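Local structure of peroxiredoxin 6 (2V2G) at residues Arg128-Ile133 / Leu141-Pro146; Val64-Leu69 / Met94-Ile99. The protein probably reduces hydrogen peroxide and organic hydroperoxides to water and alcohols as a thiol-specific peroxidase. The protein carries 1 engineered substitution. All coordinates share one frame; numbering follows the deposited sequence.

Both contacts are buried and belong to the same mixed sheet, with centres about 14 Å apart. They do not touch; their nearest atoms are about 6 Å apart. Contact 1 is an antiparallel hairpin of 139-145, an edge strand within the chain, and its neighbour; across 139-145 the sheet continues into the second subunit. Contact 2 joins parallel neighbours further in, and no other chain touches it. Strand 31-36 lies between them and pairs with both 64-70 and 124-133. The chemistry differs accordingly. Contact 1 has five backbone hydrogen bonds and ends in a charged side chain that binds benzoic acid. Contact 2 has two, and otherwise rests on packing of aliphatic, proline and tyrosine side chains.

Contact 1. Residues Arg128-Ile133 / Leu141-Pro146; sequences RAVFII and LSILYP. With BEZ (benzoic acid), chain E.
The benzoic acid pocket of the peroxidase site borders this beta hairpin of strands 124-133 and 139-145. R128 N meets Y145 O at 2.8 Å, nearly along the C=O axis; Y145 N returns to R128 O from above the carbonyl plane. V130 N to I143 O and I143 N to V130 O both lie in the carbonyl plane. I132 N to L141 O is the straightest bond, at 172°.

V130 CG2 lies beside I143 CD1 at 3.8 Å, and that CD1 also sits 3.7 Å above the Y145 ring plane, toward its rim. On the other side of the sheet A129 CB meets L144 CD2 at 3.6 Å. Y145 OH hydrogen-bonds to E155 of the second subunit.

The R128 chain, extended from CG to NE, carries the guanidinium past P146 O. R128 NH2 gives a 2.9 Å hydrogen bond to benzoic acid O2. NH1 makes a salt bridge to E48 and a hydrogen bond to OG of S45, the engineered replacement of the predicted peroxidatic cysteine. An alanine in place of R128 would remove the guanidinium, and would probably weaken the hold on the carboxylate and leave E48 without this counter-charge. An arginine beside the peroxidatic position is typical of the peroxiredoxin active site.

Contact 2. Residues Val64-Leu69 / Met94-Ile99; sequences VKLIAL and MPYPII
Two backbone hydrogen bonds join the two segments, and both are made by A68. A68 N gives a bond of 2.9 Å to P97 O, lying in the carbonyl plane. I99 N gives one of 2.8 Å to A68 O. This bond is almost straight at its hydrogen, 176°, but the donor stands above the carbonyl plane. The same oxygen receives a CA-H...O contact from I98 CA. A second such contact runs from L69 CA to I99 O.

This is the parallel pairing of a beta-alpha-beta unit. Strand 64-70 leads into helix 74-88, and the chain returns through 94-97 to strand 98-100. The unit belongs to the thioredoxin-like fold. A68 pairs with I98, and L69 with I99.

Aliphatic packing carries one side of the sheet. The I67 side chain crosses that of I99 at about a right angle, with I67 CD1 3.6 Å from I99 CD1. I67 CG1 is anti to the backbone N (chi1 -172°), which carries CD1 to I99 and to P97 CG. L69 crosses I99 obliquely. L69 CD1 touches I99 CG2 at 3.8 Å, so I99 is gripped by two branched side chains. F12 also packs on I99.

On the A68 and I98 side the A68 methyl meets two larger groups. I98 CG2 lies 4.0 Å from A68 CB. The Y96 ring approaches the same methyl obliquely through CE1. Y96 CB rests against L66 CB at 3.8 Å. L66 O faces Y96 CB and P97 CD, each at 3.3 Å. V52 of helix 43-54 packs on both L66 and Y96.

The polar end of Y96 is satisfied outside the pair. Its OH hydrogen-bonds to L49 O of that helix.

Contact 1. Residues Arg128-Ile133 / Leu141-Pro146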
ATOM      1  N   ARG A 128       4.670   3.908   8.992  1.00 24.60           N
ATOM      2  CA  ARG A 128       3.918   4.821   8.187  1.00 24.08           C
ATOM      3  C   ARG A 128       2.749   4.058   7.574  1.00 25.04           C
ATOM      4  O   ARG A 128       2.792   3.555   6.431  1.00 24.24           O
ATOM      5  CB  ARG A 128       4.825   5.400   7.120  1.00 22.88           C
ATOM      6  CG  ARG A 128       5.933   6.278   7.629  1.00 22.79           C
ATOM      7  CD  ARG A 128       6.737   6.948   6.546  1.00 22.79           C
ATOM      8  NE  ARG A 128       7.974   7.450   7.134  1.00 25.49           N
ATOM      9  CZ  ARG A 128       8.101   8.474   7.971  1.00 25.05           C
ATOM     10  NH1 ARG A 128       7.082   9.253   8.237  1.00 23.94           N
ATOM     11  NH2 ARG A 128       9.249   8.671   8.590  1.00 25.25           N
ATOM     12  N   ALA A 129       1.741   3.787   8.391  1.00 25.19           N
ATOM     13  CA  ALA A 129       0.594   2.969   7.987  1.00 24.47           C
ATOM     14  C   ALA A 129      -0.521   3.859   7.431  1.00 25.34           C
ATOM     15  O   ALA A 129      -0.651   4.989   7.848  1.00 24.44           O
ATOM     16  CB  ALA A 129       0.083   2.121   9.209  1.00 25.79           C
ATOM     17  N   VAL A 130      -1.351   3.307   6.574  1.00 24.04           N
ATOM     18  CA  VAL A 130      -2.556   4.001   6.102  1.00 24.78           C
ATOM     19  C   VAL A 130      -3.679   2.997   6.084  1.00 23.82           C
ATOM     20  O   VAL A 130      -3.559   1.875   5.518  1.00 23.79           O
ATOM     21  CB  VAL A 130      -2.423   4.616   4.746  1.00 26.52           C
ATOM     22  CG1 VAL A 130      -3.726   5.379   4.324  1.00 27.71           C
ATOM     23  CG2 VAL A 130      -1.185   5.510   4.631  1.00 27.39           C
ATOM     24  N   PHE A 131      -4.782   3.369   6.704  1.00 22.73           N
ATOM     25  CA  PHE A 131      -5.957   2.566   6.729  1.00 23.06           C
ATOM     26  C   PHE A 131      -7.110   3.382   6.114  1.00 24.30           C
ATOM     27  O   PHE A 131      -7.399   4.455   6.579  1.00 24.57           O
ATOM     28  CB  PHE A 131      -6.374   2.132   8.163  1.00 23.51           C
ATOM     29  CG  PHE A 131      -5.310   1.386   8.898  1.00 23.64           C
ATOM     30  CD1 PHE A 131      -5.142   0.018   8.709  1.00 26.02           C
ATOM     31  CD2 PHE A 131      -4.405   2.085   9.719  1.00 26.44           C
ATOM     32  CE1 PHE A 131      -4.136  -0.675   9.378  1.00 25.58           C
ATOM     33  CE2 PHE A 131      -3.410   1.396  10.380  1.00 25.25           C
ATOM     34  CZ  PHE A 131      -3.230   0.005  10.135  1.00 24.77           C
ATOM     35  N   ILE A 132      -7.708   2.832   5.071  1.00 23.56           N
ATOM     36  CA  ILE A 132      -8.906   3.408   4.416  1.00 23.82           C
ATOM     37  C   ILE A 132     -10.122   2.663   4.927  1.00 24.58           C
ATOM     38  O   ILE A 132     -10.267   1.469   4.759  1.00 24.39           O
ATOM     39  CB  ILE A 132      -8.883   3.438   2.884  1.00 25.00           C
ATOM     40  CG1 ILE A 132      -7.545   4.016   2.433  1.00 24.74           C
ATOM     41  CG2 ILE A 132     -10.080   4.232   2.424  1.00 26.24           C
ATOM     42  CD1 ILE A 132      -7.322   4.217   0.894  1.00 25.25           C
ATOM     43  N   ILE A 133     -11.035   3.419   5.550  1.00 22.67           N
ATOM     44  CA  ILE A 133     -12.159   2.831   6.303  1.00 24.08           C
ATOM     45  C   ILE A 133     -13.453   3.329   5.648  1.00 23.87           C
ATOM     46  O   ILE A 133     -13.600   4.550   5.330  1.00 23.46           O
ATOM     47  CB  ILE A 133     -12.127   3.236   7.845  1.00 24.69           C
ATOM     48  CG1 ILE A 133     -10.768   2.741   8.468  1.00 28.18           C
ATOM     49  CG2 ILE A 133     -13.329   2.644   8.631  1.00 25.20           C
ATOM     50  CD1 ILE A 133     -10.002   3.823   9.164  1.00 33.14           C
ATOM     51  N   LEU A 141      -8.860  -1.032   2.590  1.00 23.34           N
ATOM     52  CA  LEU A 141      -7.523  -1.053   1.982  1.00 23.72           C
ATOM     53  C   LEU A 141      -6.502  -0.620   3.000  1.00 24.53           C
ATOM     54  O   LEU A 141      -6.815   0.245   3.830  1.00 23.93           O
ATOM     55  CB  LEU A 141      -7.497  -0.070   0.796  1.00 23.10           C
ATOM     56  CG  LEU A 141      -6.280  -0.035  -0.146  1.00 23.53           C
ATOM     57  CD1 LEU A 141      -6.728   0.398  -1.560  1.00 23.33           C
ATOM     58  CD2 LEU A 141      -5.226   0.902   0.416  1.00 25.17           C
ATOM     59  N   SER A 142      -5.335  -1.255   3.031  1.00 23.04           N
ATOM     60  CA  SER A 142      -4.303  -0.803   3.952  1.00 24.03           C
ATOM     61  C   SER A 142      -2.916  -0.848   3.273  1.00 23.75           C
ATOM     62  O   SER A 142      -2.710  -1.659   2.368  1.00 24.39           O
ATOM     63  CB  SER A 142      -4.294  -1.572   5.252  1.00 26.36           C
ATOM     64  OG  SER A 142      -3.960  -2.888   5.080  1.00 28.87           O
ATOM     65  N   ILE A 143      -2.025  -0.032   3.821  1.00 24.15           N
ATOM     66  CA  ILE A 143      -0.588  -0.093   3.460  1.00 24.58           C
ATOM     67  C   ILE A 143       0.213   0.016   4.713  1.00 24.82           C
ATOM     68  O   ILE A 143      -0.151   0.771   5.648  1.00 25.06           O
ATOM     69  CB  ILE A 143      -0.140   0.920   2.384  1.00 25.21           C
ATOM     70  CG1 ILE A 143       0.089   2.310   2.919  1.00 29.37           C
ATOM     71  CG2 ILE A 143      -1.101   0.986   1.129  1.00 28.52           C
ATOM     72  CD1 ILE A 143       0.444   3.419   1.901  1.00 27.77           C
ATOM     73  N   LEU A 144       1.352  -0.657   4.735  1.00 23.86           N
ATOM     74  CA  LEU A 144       2.301  -0.552   5.841  1.00 23.96           C
ATOM     75  C   LEU A 144       3.643  -0.240   5.244  1.00 24.57           C
ATOM     76  O   LEU A 144       4.348  -1.129   4.707  1.00 22.13           O
ATOM     77  CB  LEU A 144       2.412  -1.852   6.663  1.00 26.28           C
ATOM     78  CG  LEU A 144       1.291  -2.361   7.519  1.00 29.04           C
ATOM     79  CD1 LEU A 144       1.834  -3.670   8.177  1.00 30.79           C
ATOM     80  CD2 LEU A 144       0.850  -1.295   8.551  1.00 30.21           C
ATOM     81  N   TYR A 145       3.990   1.025   5.281  1.00 22.93           N
ATOM     82  CA  TYR A 145       5.327   1.462   4.830  1.00 22.70           C
ATOM     83  C   TYR A 145       6.238   1.677   6.062  1.00 22.61           C
ATOM     84  O   TYR A 145       5.765   2.139   7.119  1.00 23.46           O
ATOM     85  CB  TYR A 145       5.247   2.797   4.074  1.00 24.01           C
ATOM     86  CG  TYR A 145       4.734   2.742   2.650  1.00 22.26           C
ATOM     87  CD1 TYR A 145       3.948   1.719   2.189  1.00 23.44           C
ATOM     88  CD2 TYR A 145       5.112   3.746   1.727  1.00 25.51           C
ATOM     89  CE1 TYR A 145       3.506   1.689   0.869  1.00 23.92           C
ATOM     90  CE2 TYR A 145       4.662   3.732   0.420  1.00 27.34           C
ATOM     91  CZ  TYR A 145       3.857   2.711  -0.029  1.00 26.34           C
ATOM     92  OH  TYR A 145       3.402   2.646  -1.348  1.00 27.51           O
ATOM     93  N   PRO A 146       7.546   1.379   5.937  1.00 21.79           N
ATOM     94  CA  PRO A 146       8.429   1.605   7.065  1.00 22.30           C
ATOM     95  C   PRO A 146       8.859   3.069   7.262  1.00 21.87           C
ATOM     96  O   PRO A 146       8.648   3.935   6.348  1.00 21.89           O
ATOM     97  CB  PRO A 146       9.639   0.750   6.697  1.00 21.73           C
ATOM     98  CG  PRO A 146       9.718   0.886   5.210  1.00 22.92           C
ATOM     99  CD  PRO A 146       8.251   0.868   4.750  1.00 22.76           C
TER
HETATM  100  C   BEZ E1222      11.591  10.758   9.494  1.00 26.04           C
HETATM  101  O1  BEZ E1222      12.567  11.294   8.799  1.00 25.23           O
HETATM  102  O2  BEZ E1222      10.342  11.119   9.580  1.00 19.05           O
HETATM  103  C1  BEZ E1222      12.105   9.616  10.292  1.00 27.89           C
HETATM  104  C2  BEZ E1222      11.431   9.217  11.431  1.00 28.83           C
HETATM  105  C3  BEZ E1222      11.927   8.173  12.162  1.00 29.04           C
HETATM  106  C4  BEZ E1222      13.128   7.572  11.785  1.00 29.46           C
HETATM  107  C5  BEZ E1222      13.809   7.947  10.618  1.00 31.69           C
HETATM  108  C6  BEZ E1222      13.295   8.997   9.865  1.00 29.12           C

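Contact 2. Residues Val64-Leu69 / Met94-Ile99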
ATOM      1  N   VAL A  64     -13.950  12.445   2.469  1.00 22.63           N
ATOM      2  CA  VAL A  64     -13.034  11.599   3.215  1.00 22.81           C
ATOM      3  C   VAL A  64     -12.421  12.339   4.403  1.00 23.85           C
ATOM      4  O   VAL A  64     -11.820  13.433   4.246  1.00 25.04           O
ATOM      5  CB  VAL A  64     -11.860  11.048   2.305  1.00 23.35           C
ATOM      6  CG1 VAL A  64     -10.844  10.330   3.154  1.00 26.32           C
ATOM      7  CG2 VAL A  64     -12.452  10.265   1.087  1.00 23.83           C
ATOM      8  N   LYS A  65     -12.761  11.848   5.578  1.00 23.15           N
ATOM      9  CA  LYS A  65     -12.221  12.422   6.835  1.00 23.88           C
ATOM     10  C   LYS A  65     -10.820  11.927   7.068  1.00 25.77           C
ATOM     11  O   LYS A  65     -10.586  10.716   7.078  1.00 29.20           O
ATOM     12  CB  LYS A  65     -13.073  12.032   8.047  1.00 25.89           C
ATOM     13  CG  LYS A  65     -14.434  12.657   8.007  1.00 25.47           C
ATOM     14  CD  LYS A  65     -15.236  12.452   9.311  1.00 26.06           C
ATOM     15  CE  LYS A  65     -16.679  12.888   9.204  1.00 29.50           C
ATOM     16  NZ  LYS A  65     -17.342  12.720  10.528  1.00 29.86           N
ATOM     17  N   LEU A  66      -9.918  12.833   7.394  1.00 24.73           N
ATOM     18  CA  LEU A  66      -8.561  12.478   7.735  1.00 23.17           C
ATOM     19  C   LEU A  66      -8.213  12.511   9.228  1.00 22.78           C
ATOM     20  O   LEU A  66      -8.690  13.392   9.952  1.00 23.23           O
ATOM     21  CB  LEU A  66      -7.627  13.494   7.055  1.00 24.39           C
ATOM     22  CG  LEU A  66      -7.525  13.497   5.540  1.00 24.79           C
ATOM     23  CD1 LEU A  66      -7.119  14.929   5.004  1.00 25.78           C
ATOM     24  CD2 LEU A  66      -6.579  12.392   5.117  1.00 24.10           C
ATOM     25  N   ILE A  67      -7.343  11.599   9.644  1.00 22.33           N
ATOM     26  CA  ILE A  67      -6.851  11.558  11.020  1.00 23.32           C
ATOM     27  C   ILE A  67      -5.465  10.927  11.112  1.00 23.57           C
ATOM     28  O   ILE A  67      -5.250   9.899  10.540  1.00 24.07           O
ATOM     29  CB  ILE A  67      -7.879  10.942  12.057  1.00 23.17           C
ATOM     30  CG1 ILE A  67      -7.400  11.101  13.474  1.00 25.12           C
ATOM     31  CG2 ILE A  67      -8.196   9.492  11.778  1.00 23.30           C
ATOM     32  CD1 ILE A  67      -8.604  11.096  14.529  1.00 24.83           C
ATOM     33  N   ALA A  68      -4.545  11.672  11.753  1.00 23.32           N
ATOM     34  CA  ALA A  68      -3.154  11.235  11.939  1.00 24.42           C
ATOM     35  C   ALA A  68      -2.948  10.604  13.321  1.00 24.86           C
ATOM     36  O   ALA A  68      -3.788  10.721  14.187  1.00 24.81           O
ATOM     37  CB  ALA A  68      -2.221  12.383  11.693  1.00 24.99           C
ATOM     38  N   LEU A  69      -1.800   9.942  13.506  1.00 23.96           N
ATOM     39  CA  LEU A  69      -1.472   9.158  14.695  1.00 25.37           C
ATOM     40  C   LEU A  69       0.004   8.955  14.826  1.00 23.95           C
ATOM     41  O   LEU A  69       0.674   8.572  13.870  1.00 23.47           O
ATOM     42  CB  LEU A  69      -2.128   7.821  14.651  1.00 25.83           C
ATOM     43  CG  LEU A  69      -1.951   6.968  15.900  1.00 26.62           C
ATOM     44  CD1 LEU A  69      -3.219   6.145  16.095  1.00 27.85           C
ATOM     45  CD2 LEU A  69      -0.647   6.109  15.865  1.00 27.69           C
ATOM     46  N   MET A  94      -4.771  23.520  11.414  1.00 32.54           N
ATOM     47  CA  MET A  94      -4.625  22.147  11.004  1.00 32.99           C
ATOM     48  C   MET A  94      -5.938  21.598  10.528  1.00 32.80           C
ATOM     49  O   MET A  94      -6.945  21.734  11.219  1.00 33.80           O
ATOM     50  CB  MET A  94      -4.168  21.256  12.151  1.00 33.57           C
ATOM     51  CG  MET A  94      -2.750  21.424  12.487  1.00 34.99           C
ATOM     52  SD  MET A  94      -1.692  20.884  11.140  1.00 31.75           S
ATOM     53  CE  MET A  94      -1.574  19.114  11.380  1.00 30.45           C
ATOM     54  N   PRO A  95      -5.939  20.994   9.346  1.00 31.66           N
ATOM     55  CA  PRO A  95      -7.200  20.528   8.818  1.00 30.97           C
ATOM     56  C   PRO A  95      -7.637  19.168   9.333  1.00 31.86           C
ATOM     57  O   PRO A  95      -8.723  18.753   8.959  1.00 34.90           O
ATOM     58  CB  PRO A  95      -6.939  20.485   7.314  1.00 32.20           C
ATOM     59  CG  PRO A  95      -5.479  20.136   7.232  1.00 31.68           C
ATOM     60  CD  PRO A  95      -4.823  20.762   8.409  1.00 32.06           C
ATOM     61  N   TYR A  96      -6.818  18.482  10.150  1.00 28.99           N
ATOM     62  CA  TYR A  96      -7.137  17.141  10.690  1.00 26.97           C
ATOM     63  C   TYR A  96      -6.570  16.954  12.122  1.00 25.70           C
ATOM     64  O   TYR A  96      -5.549  17.555  12.485  1.00 24.58           O
ATOM     65  CB  TYR A  96      -6.603  15.993   9.789  1.00 26.82           C
ATOM     66  CG  TYR A  96      -5.138  16.135   9.431  1.00 24.59           C
ATOM     67  CD1 TYR A  96      -4.149  15.779  10.323  1.00 28.28           C
ATOM     68  CD2 TYR A  96      -4.753  16.712   8.224  1.00 26.03           C
ATOM     69  CE1 TYR A  96      -2.785  15.982  10.024  1.00 27.24           C
ATOM     70  CE2 TYR A  96      -3.380  16.883   7.907  1.00 23.47           C
ATOM     71  CZ  TYR A  96      -2.424  16.549   8.816  1.00 27.66           C
ATOM     72  OH  TYR A  96      -1.091  16.727   8.531  1.00 26.65           O
ATOM     73  N   PRO A  97      -7.227  16.080  12.925  1.00 25.34           N
ATOM     74  CA  PRO A  97      -6.664  15.798  14.277  1.00 24.72           C
ATOM     75  C   PRO A  97      -5.452  14.855  14.230  1.00 24.38           C
ATOM     76  O   PRO A  97      -5.274  14.118  13.225  1.00 23.42           O
ATOM     77  CB  PRO A  97      -7.811  15.077  14.996  1.00 26.14           C
ATOM     78  CG  PRO A  97      -9.008  15.070  14.041  1.00 28.11           C
ATOM     79  CD  PRO A  97      -8.467  15.320  12.672  1.00 25.29           C
ATOM     80  N   ILE A  98      -4.660  14.856  15.311  1.00 22.80           N
ATOM     81  CA  ILE A  98      -3.555  13.877  15.472  1.00 23.72           C
ATOM     82  C   ILE A  98      -3.785  13.153  16.793  1.00 23.98           C
ATOM     83  O   ILE A  98      -3.907  13.803  17.842  1.00 24.09           O
ATOM     84  CB  ILE A  98      -2.169  14.535  15.497  1.00 24.78           C
ATOM     85  CG1 ILE A  98      -2.016  15.585  14.375  1.00 25.88           C
ATOM     86  CG2 ILE A  98      -1.068  13.451  15.349  1.00 23.53           C
ATOM     87  CD1 ILE A  98      -0.593  16.264  14.301  1.00 25.73           C
ATOM     88  N   ILE A  99      -3.898  11.840  16.745  1.00 21.37           N
ATOM     89  CA  ILE A  99      -4.107  10.965  17.895  1.00 23.11           C
ATOM     90  C   ILE A  99      -2.790  10.735  18.628  1.00 23.71           C
ATOM     91  O   ILE A  99      -1.734  10.572  17.951  1.00 23.80           O
ATOM     92  CB  ILE A  99      -4.656   9.630  17.428  1.00 22.97           C
ATOM     93  CG1 ILE A  99      -6.046   9.804  16.849  1.00 23.07           C
ATOM     94  CG2 ILE A  99      -4.621   8.563  18.612  1.00 22.94           C
ATOM     95  CD1 ILE A  99      -6.505   8.542  16.035  1.00 25.55           C
TER